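Long-range contacts in lantibiotic dehydratase (Microbispora corallina, PDB 5EHK), which probably dehydrates serine and threonine residues of the NAI-107 lantibiotic precursor peptide in a tRNA-dependent reaction: residues 404-409 / 653-658; 411-416 / 433-438; 439-444 / 645-650; 570-575 / 633-638; 581-586 / 637-642. All coordinates share one frame; numbering follows the deposited sequence.

Contact 1: 404-409 / 653-658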
# COMPACT_ATOMS: atom_id res chain seq x y z
N ARG A 404 4.76 -13.27 9.48
CA ARG A 404 4.66 -12.18 8.53
C ARG A 404 4.83 -10.84 9.24
O ARG A 404 5.36 -9.90 8.67
CB ARG A 404 3.32 -12.23 7.80
CG ARG A 404 3.27 -11.29 6.63
CD ARG A 404 1.94 -11.28 5.93
NE ARG A 404 1.91 -10.29 4.85
CZ ARG A 404 1.47 -9.04 4.99
NH1 ARG A 404 1.05 -8.60 6.17
NH2 ARG A 404 1.46 -8.21 3.95
N ALA A 405 4.39 -10.74 10.49
CA ALA A 405 4.55 -9.52 11.28
C ALA A 405 5.98 -8.98 11.52
O ALA A 405 6.13 -7.89 12.07
CB ALA A 405 3.85 -9.68 12.62
N LEU A 406 7.01 -9.73 11.17
CA LEU A 406 8.36 -9.27 11.44
C LEU A 406 9.14 -9.23 10.17
O LEU A 406 10.36 -9.14 10.21
CB LEU A 406 9.11 -10.18 12.41
CG LEU A 406 8.72 -10.37 13.88
CD1 LEU A 406 9.79 -11.22 14.60
CD2 LEU A 406 8.49 -9.03 14.60
N ARG A 407 8.47 -9.34 9.03
CA ARG A 407 9.23 -9.32 7.78
C ARG A 407 9.74 -7.92 7.41
O ARG A 407 10.92 -7.73 7.09
CB ARG A 407 8.46 -9.99 6.65
CG ARG A 407 8.09 -11.42 6.94
CD ARG A 407 9.17 -12.43 6.52
NE ARG A 407 10.49 -12.21 7.09
CZ ARG A 407 10.83 -12.39 8.38
NH1 ARG A 407 9.91 -12.72 9.29
NH2 ARG A 407 12.09 -12.19 8.77
N ARG A 408 8.86 -6.92 7.48
CA ARG A 408 9.29 -5.55 7.24
C ARG A 408 10.23 -5.05 8.35
O ARG A 408 11.15 -4.28 8.10
CB ARG A 408 8.10 -4.61 7.05
CG ARG A 408 7.23 -4.92 5.80
CD ARG A 408 5.93 -4.10 5.83
NE ARG A 408 6.27 -2.67 5.77
CZ ARG A 408 6.59 -2.03 4.65
NH1 ARG A 408 6.55 -2.67 3.49
NH2 ARG A 408 6.93 -0.75 4.70
N TYR A 409 9.99 -5.48 9.59
CA TYR A 409 10.84 -5.13 10.72
C TYR A 409 12.29 -5.61 10.51
O TYR A 409 13.25 -4.88 10.72
CB TYR A 409 10.27 -5.76 11.97
CG TYR A 409 10.65 -5.10 13.27
CD1 TYR A 409 10.15 -3.86 13.60
CD2 TYR A 409 11.45 -5.75 14.18
CE1 TYR A 409 10.46 -3.27 14.80
CE2 TYR A 409 11.76 -5.18 15.38
CZ TYR A 409 11.27 -3.93 15.69
OH TYR A 409 11.59 -3.33 16.89
N PHE A 653 8.08 -13.94 21.65
CA PHE A 653 7.32 -15.00 21.04
C PHE A 653 7.61 -15.09 19.54
O PHE A 653 7.95 -16.14 19.05
CB PHE A 653 5.83 -14.82 21.29
CG PHE A 653 4.98 -15.60 20.36
CD1 PHE A 653 4.92 -16.98 20.47
CD2 PHE A 653 4.23 -14.96 19.38
CE1 PHE A 653 4.12 -17.72 19.60
CE2 PHE A 653 3.43 -15.68 18.51
CZ PHE A 653 3.37 -17.07 18.63
N GLU A 654 7.53 -13.98 18.83
CA GLU A 654 7.65 -14.05 17.37
C GLU A 654 9.08 -14.37 16.93
O GLU A 654 9.28 -15.07 15.96
CB GLU A 654 7.10 -12.79 16.67
CG GLU A 654 5.60 -12.55 17.00
CD GLU A 654 4.93 -11.46 16.15
OE1 GLU A 654 5.65 -10.53 15.70
OE2 GLU A 654 3.69 -11.52 15.95
N LEU A 655 10.07 -13.92 17.69
CA LEU A 655 11.47 -14.20 17.36
C LEU A 655 11.76 -15.71 17.43
O LEU A 655 12.51 -16.27 16.61
CB LEU A 655 12.40 -13.42 18.31
CG LEU A 655 12.52 -11.92 18.00
CD1 LEU A 655 13.16 -11.16 19.13
CD2 LEU A 655 13.31 -11.71 16.72
N GLY A 656 11.12 -16.38 18.39
CA GLY A 656 11.29 -17.80 18.54
C GLY A 656 10.91 -18.53 17.28
O GLY A 656 11.49 -19.58 16.99
N LEU A 657 9.96 -17.99 16.51
CA LEU A 657 9.53 -18.66 15.29
C LEU A 657 10.30 -18.23 14.04
O LEU A 657 10.04 -18.72 12.93
CB LEU A 657 8.02 -18.52 15.09
CG LEU A 657 7.19 -19.09 16.23
CD1 LEU A 657 5.73 -18.69 16.09
CD2 LEU A 657 7.32 -20.65 16.35
N GLU A 658 11.28 -17.34 14.22
CA GLU A 658 12.13 -16.93 13.11
C GLU A 658 12.88 -18.14 12.54
O GLU A 658 13.17 -19.11 13.26
CB GLU A 658 13.11 -15.82 13.54
CG GLU A 658 12.51 -14.40 13.63
CD GLU A 658 12.16 -13.79 12.26
OE1 GLU A 658 13.11 -13.48 11.49
OE2 GLU A 658 10.95 -13.59 11.98
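Glu658 OE1 is held by two hydrogen bonds, one from NH2 of Arg407 at 3.2 Å and one from the backbone N of Leu620. Its twin, Glu658 OE2, takes Arg407 NH1 at 3.0 Å in a nearly straight bond (164°). Together they form an end-on, two-pronged salt bridge: each carboxylate oxygen presents its syn lone pair to one terminal nitrogen, and the two groups meet tip to tip with planes only 19° apart. Arg407 reaches this position through bends at chi2 and chi3, and its NH1 also bonds Met403 O, so the guanidinium is unlikely to turn freely. Leu406, the N-cap residue of the helix that follows, lies beside the bridge. Leu406 CD1 rests on Glu654 CB at 3.7 Å and touches Leu655 CD2 at 4.1 Å, while Leu406 CD2 lies 3.4 Å from Glu654 OE1. That buried carboxylate is answered elsewhere: Tyr441 OH bonds OE1 and Arg650 forms a salt bridge with OE2, which would probably keep Glu654 ionised. Ala405 CB abuts the same oxygens, 3.7 Å from Glu654 OE1. The contact thus ties the start of helix 407-417 to the C-terminal end of helix 647-656, with Leu620 of strand 620-624 touching both Tyr409 and Leu655.

Contact 2: 411-416 / 433-438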
# COMPACT_ATOMS: atom_id res chain seq x y z
N GLU A 411 13.71 -6.17 7.66
CA GLU A 411 14.32 -5.35 6.61
C GLU A 411 14.76 -4.02 7.22
O GLU A 411 15.84 -3.53 6.92
CB GLU A 411 13.35 -5.06 5.47
CG GLU A 411 13.03 -6.21 4.54
CD GLU A 411 11.94 -5.84 3.52
OE1 GLU A 411 12.17 -4.86 2.75
OE2 GLU A 411 10.85 -6.47 3.51
N ALA A 412 13.89 -3.44 8.03
CA ALA A 412 14.18 -2.17 8.66
C ALA A 412 15.47 -2.30 9.48
O ALA A 412 16.38 -1.47 9.37
CB ALA A 412 13.01 -1.75 9.53
N PHE A 413 15.53 -3.39 10.26
CA PHE A 413 16.65 -3.70 11.13
C PHE A 413 17.95 -3.77 10.31
O PHE A 413 18.95 -3.11 10.63
CB PHE A 413 16.38 -5.01 11.88
CG PHE A 413 17.33 -5.27 13.02
CD1 PHE A 413 16.92 -5.10 14.32
CD2 PHE A 413 18.64 -5.68 12.78
CE1 PHE A 413 17.82 -5.35 15.38
CE2 PHE A 413 19.54 -5.92 13.82
CZ PHE A 413 19.13 -5.75 15.12
N LEU A 414 17.93 -4.58 9.26
CA LEU A 414 19.07 -4.66 8.33
C LEU A 414 19.51 -3.28 7.83
O LEU A 414 20.70 -3.01 7.73
CB LEU A 414 18.72 -5.53 7.12
CG LEU A 414 18.85 -7.01 7.42
CD1 LEU A 414 18.40 -7.87 6.25
CD2 LEU A 414 20.31 -7.31 7.85
N GLU A 415 18.55 -2.43 7.52
CA GLU A 415 18.82 -1.12 6.97
C GLU A 415 19.52 -0.21 7.99
O GLU A 415 20.48 0.49 7.67
CB GLU A 415 17.49 -0.50 6.47
CG GLU A 415 17.55 0.96 6.04
CD GLU A 415 17.92 1.11 4.56
OE1 GLU A 415 18.63 0.22 4.03
OE2 GLU A 415 17.50 2.13 3.94
N ARG A 416 19.06 -0.25 9.24
CA ARG A 416 19.62 0.63 10.27
C ARG A 416 20.87 0.10 10.96
O ARG A 416 21.75 0.88 11.33
CB ARG A 416 18.58 0.95 11.32
CG ARG A 416 19.16 1.58 12.54
CD ARG A 416 18.08 2.27 13.34
NE ARG A 416 18.63 3.03 14.45
CZ ARG A 416 17.89 3.80 15.24
NH1 ARG A 416 16.58 3.87 15.01
NH2 ARG A 416 18.44 4.46 16.26
N ARG A 433 14.95 5.51 20.81
CA ARG A 433 16.31 5.01 20.65
C ARG A 433 16.44 3.94 19.58
O ARG A 433 17.55 3.70 19.06
CB ARG A 433 16.85 4.50 21.97
CG ARG A 433 16.66 5.44 23.12
CD ARG A 433 17.21 4.84 24.37
NE ARG A 433 18.34 5.57 24.90
CZ ARG A 433 18.33 6.17 26.09
NH1 ARG A 433 17.23 6.12 26.87
NH2 ARG A 433 19.42 6.81 26.51
N GLY A 434 15.33 3.29 19.27
CA GLY A 434 15.35 2.19 18.33
C GLY A 434 14.43 2.32 17.12
O GLY A 434 14.20 3.41 16.59
N LEU A 435 13.96 1.15 16.67
CA LEU A 435 13.03 1.03 15.56
C LEU A 435 11.63 1.27 16.09
O LEU A 435 10.74 1.72 15.37
CB LEU A 435 13.12 -0.39 15.03
CG LEU A 435 13.70 -0.73 13.65
CD1 LEU A 435 14.88 0.13 13.31
CD2 LEU A 435 14.09 -2.20 13.61
N GLY A 436 11.44 1.02 17.38
CA GLY A 436 10.11 1.00 17.96
C GLY A 436 9.50 -0.36 17.71
O GLY A 436 10.13 -1.23 17.10
N PRO A 437 8.27 -0.58 18.18
CA PRO A 437 7.58 -1.85 17.96
C PRO A 437 7.18 -2.00 16.50
O PRO A 437 7.00 -1.00 15.81
CB PRO A 437 6.34 -1.71 18.83
CG PRO A 437 6.08 -0.27 18.85
CD PRO A 437 7.41 0.39 18.87
N PRO A 438 7.07 -3.24 16.01
CA PRO A 438 6.73 -3.46 14.61
C PRO A 438 5.27 -3.08 14.36
O PRO A 438 4.47 -3.08 15.31
CB PRO A 438 6.91 -4.98 14.44
CG PRO A 438 7.69 -5.41 15.60
CD PRO A 438 7.29 -4.51 16.71
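Leu435 reaches out of an irregular loop onto one side of helix 407-417, and its atoms find different partners on the way. CB packs near the hydroxyl of Tyr409, one turn before Phe413. Beyond CG the two methyls part company. Leu435 CD2 settles against the helix backbone, 3.8 Å from Phe413 N, and also touches Phe413 CB at 4.0 Å and Ala412 CB at 4.2 Å; the leucine and phenylalanine side chains cross at about a right angle. Leu435 CD1 turns instead to the aliphatic part of Arg416, meeting Arg416 CD at 3.8 Å. Arg416 has CG anti to the backbone N (chi1 167°) and is extended as far as NE, so that it slides past Leu435 in the opposite direction and carries its charged end over the loop backbone. There Arg416 NH1 makes a weak, strongly bent hydrogen bond to Gly434 O (2.9 Å, 116°), and Arg416 NH2 lies 3.0 Å from Arg433 O. Two successive carbonyl oxygens thus lie close to the guanidinium, and may offset part of its charge. Arg433 itself is turned outward and packs on Arg895 of the second subunit. Phe413 continues to Val613 and Ala615 of strand 611-615. This is local structural packing, in which the chain leaves the helix, runs through the edge strand 423-424 of a mixed sheet and folds back so that a loop leucine lies with one methyl on the helix backbone and the other along the stem of Arg416.

Contact 3: 439-444 / 645-650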
# COMPACT_ATOMS: atom_id res chain seq x y z
N ALA A 439 4.94 -2.79 13.10
CA ALA A 439 3.59 -2.42 12.74
C ALA A 439 2.59 -3.38 13.36
O ALA A 439 2.75 -4.61 13.29
CB ALA A 439 3.45 -2.38 11.24
N GLY A 440 1.61 -2.83 14.04
CA GLY A 440 0.50 -3.63 14.50
C GLY A 440 0.57 -3.98 15.96
O GLY A 440 -0.41 -4.43 16.52
N TYR A 441 1.73 -3.81 16.59
CA TYR A 441 1.83 -4.17 17.99
C TYR A 441 0.93 -3.26 18.83
O TYR A 441 0.89 -2.05 18.63
CB TYR A 441 3.28 -4.13 18.47
CG TYR A 441 4.09 -5.40 18.20
CD1 TYR A 441 4.87 -5.97 19.19
CD2 TYR A 441 4.10 -6.01 16.94
CE1 TYR A 441 5.62 -7.10 18.96
CE2 TYR A 441 4.85 -7.15 16.70
CZ TYR A 441 5.61 -7.68 17.73
OH TYR A 441 6.38 -8.79 17.55
N LYS A 442 0.15 -3.85 19.73
CA LYS A 442 -0.90 -3.13 20.41
C LYS A 442 -0.47 -2.50 21.74
O LYS A 442 -1.13 -1.57 22.23
CB LYS A 442 -2.13 -4.06 20.59
CG LYS A 442 -2.82 -4.50 19.25
CD LYS A 442 -3.94 -5.58 19.42
CE LYS A 442 -5.38 -5.07 19.21
NZ LYS A 442 -5.80 -4.98 17.76
N TRP A 443 0.65 -2.94 22.32
CA TRP A 443 0.93 -2.61 23.73
C TRP A 443 2.37 -2.21 24.07
O TRP A 443 3.16 -3.05 24.50
CB TRP A 443 0.48 -3.76 24.66
CG TRP A 443 -0.97 -4.12 24.43
CD1 TRP A 443 -1.46 -5.21 23.72
CD2 TRP A 443 -2.11 -3.37 24.86
NE1 TRP A 443 -2.85 -5.17 23.71
CE2 TRP A 443 -3.26 -4.06 24.40
CE3 TRP A 443 -2.28 -2.20 25.60
CZ2 TRP A 443 -4.55 -3.60 24.66
CZ3 TRP A 443 -3.56 -1.75 25.85
CH2 TRP A 443 -4.67 -2.45 25.38
N PRO A 444 2.71 -0.92 23.91
CA PRO A 444 1.91 0.21 23.41
C PRO A 444 1.74 0.20 21.91
O PRO A 444 2.53 -0.43 21.21
CB PRO A 444 2.76 1.43 23.77
CG PRO A 444 4.15 0.91 23.82
CD PRO A 444 4.03 -0.48 24.39
N ALA A 645 -0.51 -9.50 24.72
CA ALA A 645 0.85 -9.43 25.31
C ALA A 645 1.54 -8.09 25.24
O ALA A 645 1.53 -7.43 24.19
CB ALA A 645 1.75 -10.50 24.72
N PRO A 646 2.20 -7.70 26.34
CA PRO A 646 3.11 -6.55 26.29
C PRO A 646 4.12 -6.75 25.17
O PRO A 646 4.54 -7.90 24.92
CB PRO A 646 3.79 -6.57 27.68
CG PRO A 646 3.50 -7.91 28.27
CD PRO A 646 2.17 -8.34 27.67
N ASN A 647 4.48 -5.66 24.47
CA ASN A 647 5.35 -5.77 23.29
C ASN A 647 6.62 -6.63 23.41
O ASN A 647 6.88 -7.46 22.53
CB ASN A 647 5.69 -4.39 22.70
CG ASN A 647 4.49 -3.72 22.09
OD1 ASN A 647 3.45 -4.35 21.84
ND2 ASN A 647 4.60 -2.41 21.84
N PRO A 648 7.40 -6.46 24.48
CA PRO A 648 8.61 -7.28 24.50
C PRO A 648 8.30 -8.77 24.52
O PRO A 648 8.99 -9.56 23.87
CB PRO A 648 9.30 -6.85 25.80
CG PRO A 648 8.76 -5.48 26.08
CD PRO A 648 7.35 -5.50 25.59
N ALA A 649 7.27 -9.12 25.27
CA ALA A 649 6.82 -10.50 25.36
C ALA A 649 6.44 -10.98 23.98
O ALA A 649 6.83 -12.07 23.57
CB ALA A 649 5.61 -10.61 26.30
N ARG A 650 5.65 -10.17 23.28
CA ARG A 650 5.23 -10.56 21.94
C ARG A 650 6.42 -10.66 20.98
O ARG A 650 6.44 -11.51 20.08
CB ARG A 650 4.15 -9.63 21.39
CG ARG A 650 3.86 -9.96 19.93
CD ARG A 650 2.76 -9.15 19.30
NE ARG A 650 2.71 -9.51 17.90
CZ ARG A 650 2.00 -8.89 16.97
NH1 ARG A 650 1.27 -7.83 17.27
NH2 ARG A 650 2.07 -9.34 15.74
O HOH W 1 0.57 -6.81 19.68
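Ala645, the first residue to leave the preceding helix, places its carbonyl oxygen near the indole of Trp443, with Ala645 O 3.8 Å from Trp443 CD1. Pro646 follows at the N-cap of helix 647-656 and brings the two backbones closest together, opposite Trp443. Asn647 then uses its backbone and both ends of its amide. Asn647 N donates to Trp443 O at 2.9 Å, although the position of that oxygen is less certain. In the side chain, Asn647 OD1 accepts from Trp443 N at 3.2 Å, the donor standing 33° above the carbonyl plane, whereas Asn647 ND2 gives a straighter bond to a lone pair of Pro444 O at 2.9 Å (157°). The amide thereby clasps the backbone on both sides of the cis peptide between Trp443 and Pro444, and its rotation is fixed. One turn on, Arg650 stretches out, CG anti to the backbone N, along a face of the Tyr441 ring. The guanidinium stacks flat on the ring, their centres 3.8 Å apart and their planes at 6°, a cation-pi contact to which Arg650 CD adds a CH-pi approach 3.6 Å from the ring centroid. At the guanidinium edge a water accepts from Arg650 NH1 at 2.7 Å and from Lys442 N at 3.0 Å. Since Glu654 takes both Arg650 NH2 and Tyr441 OH, the buried positive charge is probably balanced by the carboxylate and the ring, and the stack and bonds hold the guanidinium in place against Tyr441.

Contact 4: 570-575 / 633-638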
# COMPACT_ATOMS: atom_id res chain seq x y z
N VAL A 570 8.60 -17.74 27.60
CA VAL A 570 8.25 -16.37 27.96
C VAL A 570 6.98 -16.47 28.75
O VAL A 570 6.09 -17.21 28.37
CB VAL A 570 8.09 -15.46 26.72
CG1 VAL A 570 7.65 -16.25 25.52
CG2 VAL A 570 7.13 -14.31 26.99
N ALA A 571 6.89 -15.76 29.87
CA ALA A 571 5.66 -15.69 30.66
C ALA A 571 5.27 -14.23 30.84
O ALA A 571 6.11 -13.40 31.23
CB ALA A 571 5.87 -16.37 32.03
N PHE A 572 4.03 -13.88 30.55
CA PHE A 572 3.61 -12.48 30.69
C PHE A 572 2.21 -12.32 31.29
O PHE A 572 1.37 -13.23 31.23
CB PHE A 572 3.64 -11.80 29.33
CG PHE A 572 2.65 -12.37 28.37
CD1 PHE A 572 1.32 -11.96 28.40
CD2 PHE A 572 3.03 -13.34 27.47
CE1 PHE A 572 0.40 -12.50 27.54
CE2 PHE A 572 2.12 -13.88 26.60
CZ PHE A 572 0.80 -13.47 26.63
N ILE A 573 1.92 -11.15 31.84
CA ILE A 573 0.58 -10.89 32.31
C ILE A 573 -0.33 -10.48 31.15
O ILE A 573 -0.03 -9.54 30.43
CB ILE A 573 0.54 -9.85 33.45
CG1 ILE A 573 -0.89 -9.75 34.00
CG2 ILE A 573 1.04 -8.50 32.97
CD1 ILE A 573 -1.38 -11.03 34.65
N PRO A 574 -1.41 -11.23 30.92
CA PRO A 574 -2.22 -10.82 29.77
C PRO A 574 -3.01 -9.55 30.05
O PRO A 574 -3.24 -9.21 31.21
CB PRO A 574 -3.14 -12.03 29.55
CG PRO A 574 -2.43 -13.20 30.22
CD PRO A 574 -1.74 -12.58 31.40
N ARG A 575 -3.43 -8.86 28.99
CA ARG A 575 -4.06 -7.54 29.10
C ARG A 575 -5.48 -7.66 29.62
O ARG A 575 -5.97 -6.78 30.32
CB ARG A 575 -4.04 -6.82 27.75
CG ARG A 575 -4.24 -5.30 27.80
CD ARG A 575 -3.35 -4.64 28.87
NE ARG A 575 -2.07 -4.17 28.34
CZ ARG A 575 -0.89 -4.80 28.48
NH1 ARG A 575 -0.79 -5.96 29.14
NH2 ARG A 575 0.19 -4.25 27.94
N PRO A 633 12.88 -18.63 22.33
CA PRO A 633 11.76 -18.61 23.28
C PRO A 633 10.53 -19.30 22.71
O PRO A 633 10.30 -19.30 21.50
CB PRO A 633 11.49 -17.12 23.49
CG PRO A 633 12.22 -16.41 22.43
CD PRO A 633 13.26 -17.30 21.85
N ALA A 634 9.76 -19.90 23.60
CA ALA A 634 8.47 -20.46 23.22
C ALA A 634 7.42 -19.86 24.13
O ALA A 634 7.72 -19.36 25.23
CB ALA A 634 8.49 -21.96 23.35
N LEU A 635 6.18 -19.86 23.65
CA LEU A 635 5.08 -19.42 24.47
C LEU A 635 4.20 -20.66 24.76
O LEU A 635 3.41 -21.09 23.92
CB LEU A 635 4.31 -18.29 23.79
CG LEU A 635 3.15 -17.68 24.58
CD1 LEU A 635 3.53 -17.37 26.02
CD2 LEU A 635 2.58 -16.44 23.87
N PRO A 636 4.37 -21.25 25.96
CA PRO A 636 3.79 -22.57 26.27
C PRO A 636 2.32 -22.54 26.66
O PRO A 636 1.90 -23.41 27.41
CB PRO A 636 4.60 -23.02 27.48
CG PRO A 636 5.80 -22.15 27.51
CD PRO A 636 5.34 -20.84 26.98
N ASN A 637 1.55 -21.59 26.14
CA ASN A 637 0.11 -21.60 26.31
C ASN A 637 -0.57 -21.10 25.03
O ASN A 637 0.07 -20.84 24.02
CB ASN A 637 -0.27 -20.72 27.48
CG ASN A 637 0.11 -19.26 27.28
OD1 ASN A 637 -0.31 -18.62 26.30
ND2 ASN A 637 0.93 -18.74 28.19
N MET A 638 -1.88 -20.92 25.09
CA MET A 638 -2.62 -20.48 23.94
C MET A 638 -3.18 -19.07 24.12
O MET A 638 -4.11 -18.66 23.43
CB MET A 638 -3.73 -21.47 23.61
CG MET A 638 -3.21 -22.78 23.11
SD MET A 638 -2.37 -22.63 21.51
CE MET A 638 -3.71 -22.13 20.45
O HOH W 2 1.92 -15.99 29.70
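The Phe572 ring has a water over one face, 3.6 Å above the plane and offset toward the rim, while Leu635 meets it at the edge. Phe572 CE2 touches Leu635 CD2 at 3.8 Å, the two side chains crossing at about a right angle. With CG placed between the backbone N and carbonyl carbon (chi1 65°), the ring swings toward the other segment. The same water accepts from Phe572 N at 3.1 Å and from Asn637 ND2 at 3.3 Å, linking the backbone of Phe572 to the side-chain amide of Asn637, past the last direct bond between the segments. Two residues earlier the pairing is intact: Val570 N donates to Ala634 O at 3.0 Å, nearly along the C=O axis and almost straight (165°). Val570 CG1 lies against Leu635 CB at 4.3 Å, and Leu635 CD1 reaches back to 3.5 Å from Val570 O. Ala649 of helix 647-656 packs on both Val570 and Phe572, and Phe653 of that helix on Leu635. These features mark the end of a parallel strand pair, 566-572 beside 629-634, inside a mixed sheet: the last backbone bond gives way to a bridging water and an apolar seam under a covering helix.

Contact 5: 581-586 / 637-642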
# COMPACT_ATOMS: atom_id res chain seq x y z
N ASN A 581 -6.80 -15.81 33.02
CA ASN A 581 -7.22 -17.10 33.58
C ASN A 581 -6.71 -18.29 32.77
O ASN A 581 -6.80 -19.42 33.22
CB ASN A 581 -8.75 -17.19 33.64
CG ASN A 581 -9.34 -16.38 34.77
OD1 ASN A 581 -8.79 -16.35 35.87
ND2 ASN A 581 -10.44 -15.69 34.49
N LEU A 582 -6.17 -18.03 31.58
CA LEU A 582 -5.72 -19.10 30.70
C LEU A 582 -4.21 -19.19 30.59
O LEU A 582 -3.67 -19.78 29.66
CB LEU A 582 -6.34 -18.94 29.31
CG LEU A 582 -7.85 -18.76 29.24
CD1 LEU A 582 -8.31 -18.59 27.81
CD2 LEU A 582 -8.57 -19.94 29.89
N ALA A 583 -3.52 -18.59 31.55
CA ALA A 583 -2.08 -18.44 31.45
C ALA A 583 -1.37 -19.19 32.56
O ALA A 583 -0.17 -19.02 32.76
CB ALA A 583 -1.68 -16.96 31.44
N HIS A 584 -2.13 -20.00 33.31
CA HIS A 584 -1.54 -20.86 34.35
C HIS A 584 -0.86 -22.08 33.74
O HIS A 584 -1.35 -23.20 33.87
CB HIS A 584 -2.62 -21.28 35.33
CG HIS A 584 -3.27 -20.12 36.00
ND1 HIS A 584 -2.58 -19.24 36.80
CD2 HIS A 584 -4.55 -19.67 35.96
CE1 HIS A 584 -3.40 -18.31 37.24
NE2 HIS A 584 -4.60 -18.54 36.74
N THR A 585 0.30 -21.87 33.12
CA THR A 585 0.89 -22.86 32.25
C THR A 585 2.36 -23.01 32.55
O THR A 585 3.07 -22.04 32.59
CB THR A 585 0.73 -22.41 30.82
OG1 THR A 585 1.46 -21.19 30.65
CG2 THR A 585 -0.74 -22.14 30.53
N PRO A 586 2.81 -24.25 32.77
CA PRO A 586 4.17 -24.46 33.27
C PRO A 586 5.25 -24.29 32.21
O PRO A 586 5.02 -24.47 31.01
CB PRO A 586 4.14 -25.91 33.76
CG PRO A 586 3.10 -26.57 32.91
CD PRO A 586 2.09 -25.52 32.56
N ASN A 637 1.55 -21.59 26.14
CA ASN A 637 0.11 -21.60 26.31
C ASN A 637 -0.57 -21.10 25.03
O ASN A 637 0.07 -20.84 24.02
CB ASN A 637 -0.27 -20.72 27.48
CG ASN A 637 0.11 -19.26 27.28
OD1 ASN A 637 -0.31 -18.62 26.30
ND2 ASN A 637 0.93 -18.74 28.19
N MET A 638 -1.88 -20.92 25.09
CA MET A 638 -2.62 -20.48 23.94
C MET A 638 -3.18 -19.07 24.12
O MET A 638 -4.11 -18.66 23.43
CB MET A 638 -3.73 -21.47 23.61
CG MET A 638 -3.21 -22.78 23.11
SD MET A 638 -2.37 -22.63 21.51
CE MET A 638 -3.71 -22.13 20.45
N VAL A 639 -2.59 -18.30 25.03
CA VAL A 639 -2.93 -16.88 25.07
C VAL A 639 -2.34 -16.16 23.86
O VAL A 639 -1.18 -16.36 23.50
CB VAL A 639 -2.51 -16.25 26.38
CG1 VAL A 639 -2.92 -14.78 26.42
CG2 VAL A 639 -3.13 -17.03 27.51
N SER A 640 -3.16 -15.33 23.23
CA SER A 640 -2.78 -14.65 22.01
C SER A 640 -1.79 -13.52 22.26
O SER A 640 -2.17 -12.47 22.78
CB SER A 640 -4.02 -14.03 21.38
OG SER A 640 -3.66 -13.22 20.28
N ALA A 641 -0.53 -13.69 21.85
CA ALA A 641 0.45 -12.62 22.03
C ALA A 641 0.02 -11.32 21.32
O ALA A 641 0.21 -10.22 21.85
CB ALA A 641 1.84 -13.07 21.57
N PHE A 642 -0.58 -11.47 20.14
CA PHE A 642 -1.05 -10.36 19.33
C PHE A 642 -2.01 -9.47 20.11
O PHE A 642 -1.85 -8.25 20.18
CB PHE A 642 -1.70 -10.92 18.06
CG PHE A 642 -2.39 -9.91 17.20
CD1 PHE A 642 -1.66 -9.07 16.36
CD2 PHE A 642 -3.79 -9.82 17.21
CE1 PHE A 642 -2.31 -8.14 15.54
CE2 PHE A 642 -4.45 -8.89 16.39
CZ PHE A 642 -3.70 -8.05 15.55
O HOH W 3 -3.66 -21.21 27.67
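An Asx turn begins the 637-642 segment, and the loop 581-586 packs against it. Asn637 OD1 accepts from Val639 N at 2.6 Å, with the donor 28° above the carbonyl plane and off the lone pairs. The side chain curls over its own backbone because CG sits between the backbone N and the carbonyl carbon (chi1 63°). The backbone directs Asn637 CB at the loop, where Thr585 CG2 meets it at 3.4 Å, the two side chains crossing at about a right angle. Val639 carries the rest of the apolar contact through one branch: its CG2 lies 4.1 Å from Leu582 CB and 4.2 Å from Ala583 CB, over the Leu582 carbonyl. The turn leads straight into helix 641-644, whose N-cap is Ser640, with OG bonded to Ala643 N; the segment thus links the end of strand 629-634 to this short helix. On the other segment, the loop between helix 577-580 and strand 591-595 makes an inverse gamma turn centred on His584, closed by a weak bond from Thr585 N to Ala583 O at 2.9 Å. Thr585 OG1 bonds that same carbonyl weakly. Polar traffic between the segments passes through a water, which donates to Leu582 O at 2.5 Å and accepts from Met638 N at 3.1 Å. Leu582 also packs on His367 of strand 366-379, and Asn581 is fastened by Asp173 and Met174.

How the contacts relate
Along the chain, contact 1 closes the widest loop; contacts 2 and 3 follow one another inside it, and contacts 4 and 5 lie within the loop of contact 3. Contacts 4 and 5 share Asn637 and Met638, their centres only 5 Å apart, whereas contacts 2 and 5 stand furthest apart, about 28 Å between centres. Helix 407-417 serves contacts 1 and 2, and helix 647-656 serves contacts 1 and 3 while packing against the strands of contact 4. Pro437 of contact 2 packs on Asn647 of contact 3. The series thus joins helices and loops far apart in sequence to one another and to strands of the seven-stranded mixed sheet within the N-terminal family region.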